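Local coordinates for protein lysine/ornithine decarboxylase (Vibrio vulnificus, PDB 2PLJ) that probably catalyses the pyridoxal-phosphate-dependent decarboxylation of lysine and ornithine, and is captured here with a cofactor–putrescine adduct, at residues A[83-88]-A[109-114]; A[135-140]-A[146-151]. One frame throughout, in Å; residues are numbered along the deposited sequence.

Contact 1 of 2, residues A[83-88]-A[109-114]; sequences YALKPL and TGEVEL. With P3T ((4-{[(4-aminobutyl)amino]methyl}-5-hydroxy-6-methylpyridin-3-yl)methyl dihydrogen phosphate), chain D.
Leu-85 and Glu-111 bring the backbones closest, CA to CA 6.9 Å, where the type I beta turn Leu-85 to Leu-88 leaves strand 79-84 and faces the first turns of helix 109-117. This is the beta/alpha barrel of the basic amino acid decarboxylases: the turn carries the cofactor lysine off the C-terminal end of a barrel strand, and the helix packs beside it. The carboxylate of Glu-111 lies along Leu-85, its CD 3.8 Å from Leu-85 CB, and the two side chains run past each other in opposite directions. At the far end of the leucine, CD2 meets Leu-114 CD2 one turn further along the helix, 3.7 Å away; there Phe-398 of the second subunit also packs on Leu-114.

The polar link is made by a water. It accepts from Lys-86 N and donates to Glu-111 OE1, the latter at 2.7 Å. OE1 also takes the backbone N-H of Ala-107, so this buried oxygen has two donors. With CG beside the backbone N (chi1 -62°) and the chain extended beyond it, Glu-111 reaches across to the turn, and OE2 packs against the backbone of Lys-86.

Lys-86 itself turns from the helix to the ligand, its chain bent at chi3 and chi4. P3T CAG lies 1.3 Å from both Lys-86 NZ and the ligand's own NAN; one imine carbon cannot be doubly bonded to both, so the model probably superposes the lysine and putrescine Schiff bases or approximates an intermediate between them. Beside it, the Ala-84 methyl rests against P3T CAM. Across the turn, Tyr-83 OH donates to Leu-88 O over 2.8 Å, tilted 27° from the carbonyl plane.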
loop_
_atom_site.group_PDB
_atom_site.type_symbol
_atom_site.label_atom_id
_atom_site.label_comp_id
_atom_site.label_asym_id
_atom_site.label_seq_id
_atom_site.Cartn_x
_atom_site.Cartn_y
_atom_site.Cartn_z
ATOM N N TYR A 83 16.026 16.175 -8.109
ATOM C CA TYR A 83 15.234 14.913 -8.181
ATOM C C TYR A 83 14.490 14.608 -6.867
ATOM O O TYR A 83 15.116 14.533 -5.808
ATOM C CB TYR A 83 16.187 13.755 -8.522
ATOM C CG TYR A 83 15.469 12.418 -8.483
ATOM C CD1 TYR A 83 14.389 12.164 -9.331
ATOM C CD2 TYR A 83 15.862 11.417 -7.589
ATOM C CE1 TYR A 83 13.745 10.910 -9.315
ATOM C CE2 TYR A 83 15.216 10.166 -7.554
ATOM C CZ TYR A 83 14.145 9.937 -8.411
ATOM O OH TYR A 83 13.515 8.705 -8.404
ATOM N N ALA A 84 13.167 14.450 -6.952
ATOM C CA ALA A 84 12.363 14.079 -5.791
ATOM C C ALA A 84 12.507 12.558 -5.581
ATOM O O ALA A 84 12.130 11.732 -6.462
ATOM C CB ALA A 84 10.880 14.471 -5.998
ATOM N N LEU A 85 13.086 12.189 -4.452
ATOM C CA LEU A 85 13.291 10.760 -4.161
ATOM C C LEU A 85 11.966 10.025 -4.058
ATOM O O LEU A 85 11.902 8.820 -4.359
ATOM C CB LEU A 85 14.085 10.548 -2.872
ATOM C CG LEU A 85 15.601 10.453 -3.056
ATOM C CD1 LEU A 85 16.156 11.753 -3.586
ATOM C CD2 LEU A 85 16.247 10.025 -1.721
ATOM N N LYS A 86 10.926 10.717 -3.598
ATOM C CA LYS A 86 9.600 10.087 -3.236
ATOM C C LYS A 86 9.118 8.964 -4.209
ATOM O O LYS A 86 8.789 7.830 -3.788
ATOM C CB LYS A 86 8.488 11.176 -3.216
ATOM C CG LYS A 86 8.433 12.162 -2.057
ATOM C CD LYS A 86 7.323 13.202 -2.353
ATOM C CE LYS A 86 6.387 12.760 -3.528
ATOM N NZ LYS A 86 5.909 13.794 -4.517
ATOM N N PRO A 87 9.046 9.267 -5.528
ATOM C CA PRO A 87 8.509 8.223 -6.422
ATOM C C PRO A 87 9.341 6.950 -6.579
ATOM O O PRO A 87 8.783 5.894 -6.945
ATOM C CB PRO A 87 8.430 8.918 -7.781
ATOM C CG PRO A 87 9.504 10.023 -7.678
ATOM C CD PRO A 87 9.328 10.518 -6.269
ATOM N N LEU A 88 10.653 7.056 -6.362
ATOM C CA LEU A 88 11.589 5.913 -6.535
ATOM C C LEU A 88 12.869 6.267 -5.768
ATOM O O LEU A 88 13.791 6.823 -6.341
ATOM C CB LEU A 88 11.874 5.610 -8.024
ATOM C CG LEU A 88 12.791 4.395 -8.210
ATOM C CD1 LEU A 88 12.185 3.120 -7.521
ATOM C CD2 LEU A 88 13.093 4.161 -9.699
ATOM N N THR A 109 13.509 12.220 7.015
ATOM C CA THR A 109 14.769 11.735 7.560
ATOM C C THR A 109 15.274 10.516 6.788
ATOM O O THR A 109 16.474 10.415 6.533
ATOM C CB THR A 109 14.628 11.482 9.042
ATOM O OG1 THR A 109 14.311 12.725 9.682
ATOM C CG2 THR A 109 15.908 10.886 9.625
ATOM N N GLY A 110 14.373 9.575 6.456
ATOM C CA GLY A 110 14.793 8.392 5.664
ATOM C C GLY A 110 15.478 8.766 4.348
ATOM O O GLY A 110 16.487 8.166 3.971
ATOM N N GLU A 111 14.929 9.778 3.664
ATOM C CA GLU A 111 15.491 10.274 2.410
ATOM C C GLU A 111 16.815 11.013 2.640
ATOM O O GLU A 111 17.761 10.852 1.866
ATOM C CB GLU A 111 14.482 11.106 1.650
ATOM C CG GLU A 111 13.248 10.255 1.269
ATOM C CD GLU A 111 12.249 10.969 0.414
ATOM O OE1 GLU A 111 12.396 12.193 0.204
ATOM O OE2 GLU A 111 11.274 10.296 -0.019
ATOM N N VAL A 112 16.891 11.776 3.732
ATOM C CA VAL A 112 18.167 12.386 4.138
ATOM C C VAL A 112 19.223 11.274 4.297
ATOM O O VAL A 112 20.354 11.364 3.761
ATOM C CB VAL A 112 17.994 13.180 5.465
ATOM C CG1 VAL A 112 19.387 13.557 6.069
ATOM C CG2 VAL A 112 17.174 14.432 5.233
ATOM N N GLU A 113 18.845 10.223 5.023
ATOM C CA GLU A 113 19.793 9.139 5.319
ATOM C C GLU A 113 20.266 8.430 4.035
ATOM O O GLU A 113 21.459 8.043 3.929
ATOM C CB GLU A 113 19.150 8.187 6.325
ATOM C CG GLU A 113 19.097 8.823 7.726
ATOM C CD GLU A 113 18.422 7.958 8.805
ATOM O OE1 GLU A 113 17.804 6.929 8.469
ATOM O OE2 GLU A 113 18.507 8.355 9.990
ATOM N N LEU A 114 19.336 8.250 3.093
ATOM C CA LEU A 114 19.658 7.600 1.820
ATOM C C LEU A 114 20.704 8.443 1.065
ATOM O O LEU A 114 21.768 7.927 0.708
ATOM C CB LEU A 114 18.408 7.367 0.966
ATOM C CG LEU A 114 18.739 6.767 -0.414
ATOM C CD1 LEU A 114 19.569 5.500 -0.332
ATOM C CD2 LEU A 114 17.390 6.523 -1.095
HETATM O OAE P3T D . 7.432 15.187 -10.574
HETATM P PAU P3T D . 6.326 14.454 -9.699
HETATM O OAF P3T D . 6.801 12.966 -9.344
HETATM O OAC P3T D . 4.927 14.470 -10.289
HETATM O OAP P3T D . 6.203 15.142 -8.239
HETATM C CAM P3T D . 7.408 15.157 -7.364
HETATM C CAS P3T D . 7.047 16.080 -6.192
HETATM C CAH P3T D . 7.789 17.268 -6.162
HETATM N NAO P3T D . 7.563 18.164 -5.201
HETATM C CAQ P3T D . 6.625 17.996 -4.276
HETATM C CAA P3T D . 6.403 19.105 -3.217
HETATM C CAR P3T D . 5.819 16.839 -4.267
HETATM O OAD P3T D . 4.890 16.694 -3.310
HETATM C CAT P3T D . 6.019 15.853 -5.258
HETATM C CAG P3T D . 5.250 14.649 -5.221
HETATM N NAN P3T D . 4.066 14.643 -4.624
HETATM C CAL P3T D . 3.153 13.466 -4.462
HETATM C CAK P3T D . 2.947 12.681 -5.768
HETATM C CAJ P3T D . 2.056 11.455 -5.392
HETATM C CAI P3T D . 1.779 10.582 -6.621
HETATM N NAB P3T D . 0.767 9.535 -6.342
HETATM O O HOH W 1 11.468 13.356 -2.039
#

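Contact 2 of 2, residues A[135-140]-A[146-151]; sequences ADIRDA and NVFVVD
Phe-148 and Ala-140 carry the apolar part of this contact. The ring of Phe-148 reaches from the strand toward the helix and meets the Ala-140 methyl with its edge: CB lies near the ring plane, 3.6 Å from CE1 and equally near CZ. Phe-148 CB already points toward the helix, and with CG anti to the carbonyl carbon (chi1 -64°) the ring continues that way. Ile-137, one turn earlier on the helix, adds a looser touch, its CG2 branch 4.3 Å from Phe-148 CZ. The backbones stay well apart here, Ile-137 CA lying 8.2 Å from Phe-148 CA, and the ring spans the distance.

The same end of the ring also meets backbone: Ile-137 O sits 3.8 Å from Phe-148 CZ, obliquely placed with respect to the ring, and Ile-137 CA is 4.2 Å from Phe-148 CE1. Helix 134-143 and strand 147-150 form the last half of a beta-alpha-beta crossover of the barrel, begun by strand 125-127, and Phe-148 lies between the sheet and the helix. Strand 125-127 is the direct neighbour of 147-150, with a backbone bond between Val-147 and His-127.

Two aromatic rings of the same chain also meet the phenyl group. His-127 and Phe-159 each approach it with ring planes at about 40°, and Leu-141 packs on it from the helix. Among the polar side chains of the helix, Asp-136 has its partner elsewhere, OD2 forming a salt bridge to Arg-133 NE. Within the helix, Asp-139 N bonds to Ala-135 O at 2.8 Å, whereas Ala-140 N reaches Asp-136 O at a longer 3.3 Å.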
loop_
_atom_site.group_PDB
_atom_site.type_symbol
_atom_site.label_atom_id
_atom_site.label_comp_id
_atom_site.label_asym_id
_atom_site.label_seq_id
_atom_site.Cartn_x
_atom_site.Cartn_y
_atom_site.Cartn_z
ATOM N N ALA A 135 12.275 17.041 15.404
ATOM C CA ALA A 135 13.289 16.032 15.030
ATOM C C ALA A 135 13.592 15.984 13.522
ATOM O O ALA A 135 14.739 15.813 13.123
ATOM C CB ALA A 135 12.918 14.640 15.553
ATOM N N ASP A 136 12.568 16.177 12.699
ATOM C CA ASP A 136 12.720 16.129 11.235
ATOM C C ASP A 136 13.641 17.271 10.820
ATOM O O ASP A 136 14.509 17.108 9.982
ATOM C CB ASP A 136 11.375 16.265 10.539
ATOM C CG ASP A 136 10.410 15.111 10.863
ATOM O OD1 ASP A 136 10.873 13.952 11.056
ATOM O OD2 ASP A 136 9.171 15.384 10.934
ATOM N N ILE A 137 13.462 18.425 11.449
ATOM C CA ILE A 137 14.313 19.565 11.108
ATOM C C ILE A 137 15.751 19.283 11.564
ATOM O O ILE A 137 16.715 19.518 10.813
ATOM C CB ILE A 137 13.788 20.857 11.783
ATOM C CG1 ILE A 137 12.428 21.251 11.176
ATOM C CG2 ILE A 137 14.853 22.009 11.646
ATOM C CD1 ILE A 137 11.615 22.255 12.068
ATOM N N ARG A 138 15.895 18.784 12.797
ATOM C CA ARG A 138 17.215 18.523 13.381
ATOM C C ARG A 138 18.009 17.475 12.593
ATOM O O ARG A 138 19.198 17.667 12.357
ATOM C CB ARG A 138 17.096 18.106 14.856
ATOM C CG ARG A 138 16.594 19.191 15.806
ATOM C CD ARG A 138 16.700 18.732 17.309
ATOM N NE ARG A 138 18.040 18.770 17.876
ATOM C CZ ARG A 138 18.601 19.840 18.454
ATOM N NH1 ARG A 138 17.959 21.005 18.525
ATOM N NH2 ARG A 138 19.822 19.746 18.952
ATOM N N ASP A 139 17.341 16.385 12.198
ATOM C CA ASP A 139 17.951 15.320 11.393
ATOM C C ASP A 139 18.505 15.859 10.063
ATOM O O ASP A 139 19.622 15.517 9.665
ATOM C CB ASP A 139 16.934 14.230 11.067
ATOM C CG ASP A 139 16.406 13.499 12.305
ATOM O OD1 ASP A 139 17.031 13.561 13.397
ATOM O OD2 ASP A 139 15.346 12.854 12.130
ATOM N N ALA A 140 17.728 16.711 9.395
ATOM C CA ALA A 140 18.147 17.267 8.118
ATOM C C ALA A 140 19.323 18.216 8.338
ATOM O O ALA A 140 20.326 18.128 7.615
ATOM C CB ALA A 140 16.984 17.978 7.418
ATOM N N ASN A 146 19.949 22.665 4.755
ATOM C CA ASN A 146 19.512 23.866 5.482
ATOM C C ASN A 146 18.419 24.684 4.781
ATOM O O ASN A 146 18.132 25.828 5.175
ATOM C CB ASN A 146 20.720 24.752 5.821
ATOM C CG ASN A 146 21.529 25.145 4.592
ATOM O OD1 ASN A 146 21.010 25.209 3.483
ATOM N ND2 ASN A 146 22.823 25.412 4.793
ATOM N N VAL A 147 17.837 24.109 3.719
ATOM C CA VAL A 147 16.728 24.737 3.012
ATOM C C VAL A 147 15.465 23.925 3.349
ATOM O O VAL A 147 15.441 22.682 3.167
ATOM C CB VAL A 147 16.923 24.742 1.466
ATOM C CG1 VAL A 147 15.694 25.397 0.746
ATOM C CG2 VAL A 147 18.211 25.494 1.067
ATOM N N PHE A 148 14.430 24.621 3.829
ATOM C CA PHE A 148 13.176 23.969 4.248
ATOM C C PHE A 148 12.012 24.766 3.682
ATOM O O PHE A 148 12.196 25.914 3.253
ATOM C CB PHE A 148 13.045 23.920 5.768
ATOM C CG PHE A 148 14.098 23.071 6.426
ATOM C CD1 PHE A 148 13.887 21.688 6.592
ATOM C CD2 PHE A 148 15.306 23.641 6.846
ATOM C CE1 PHE A 148 14.861 20.872 7.160
ATOM C CE2 PHE A 148 16.288 22.851 7.435
ATOM C CZ PHE A 148 16.085 21.462 7.588
ATOM N N VAL A 149 10.826 24.161 3.719
ATOM C CA VAL A 149 9.623 24.811 3.205
ATOM C C VAL A 149 8.682 25.106 4.364
ATOM O O VAL A 149 8.538 24.273 5.290
ATOM C CB VAL A 149 8.892 23.866 2.184
ATOM C CG1 VAL A 149 7.408 24.311 1.957
ATOM C CG2 VAL A 149 9.681 23.734 0.861
ATOM N N VAL A 150 8.020 26.260 4.308
ATOM C CA VAL A 150 6.897 26.548 5.198
ATOM C C VAL A 150 5.718 27.039 4.386
ATOM O O VAL A 150 5.906 27.655 3.336
ATOM C CB VAL A 150 7.262 27.558 6.311
ATOM C CG1 VAL A 150 8.394 26.992 7.177
ATOM C CG2 VAL A 150 7.628 28.936 5.727
ATOM N N ASP A 151 4.514 26.765 4.871
ATOM C CA ASP A 151 3.310 27.345 4.260
ATOM C C ASP A 151 2.335 27.925 5.288
ATOM O O ASP A 151 1.176 28.253 4.963
ATOM C CB ASP A 151 2.646 26.320 3.331
ATOM C CG ASP A 151 1.881 25.214 4.085
ATOM O OD1 ASP A 151 1.799 25.237 5.346
ATOM O OD2 ASP A 151 1.352 24.324 3.379
#

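In the fold
Following the chain, strand 79-84 runs into the turn that carries the cofactor lysine, and contact 1 closes the loop of helix 91-100 and strand 103-106 by bringing helix 109-117 back against that turn. Strand 125-127 and helix 134-143 come next, and contact 2 then closes a much shorter loop, between that helix and strand 147-150. The two loops lie in series, neither nesting nor crossing, with centres about 14 Å apart. Contact 1 ties a barrel strand end to an outer helix near the active site; contact 2 packs a helix against the sheet. Their helices meet directly, Thr-109 OG1 lying 2.7 Å from Asp-139 OD2, a probable hydrogen bond.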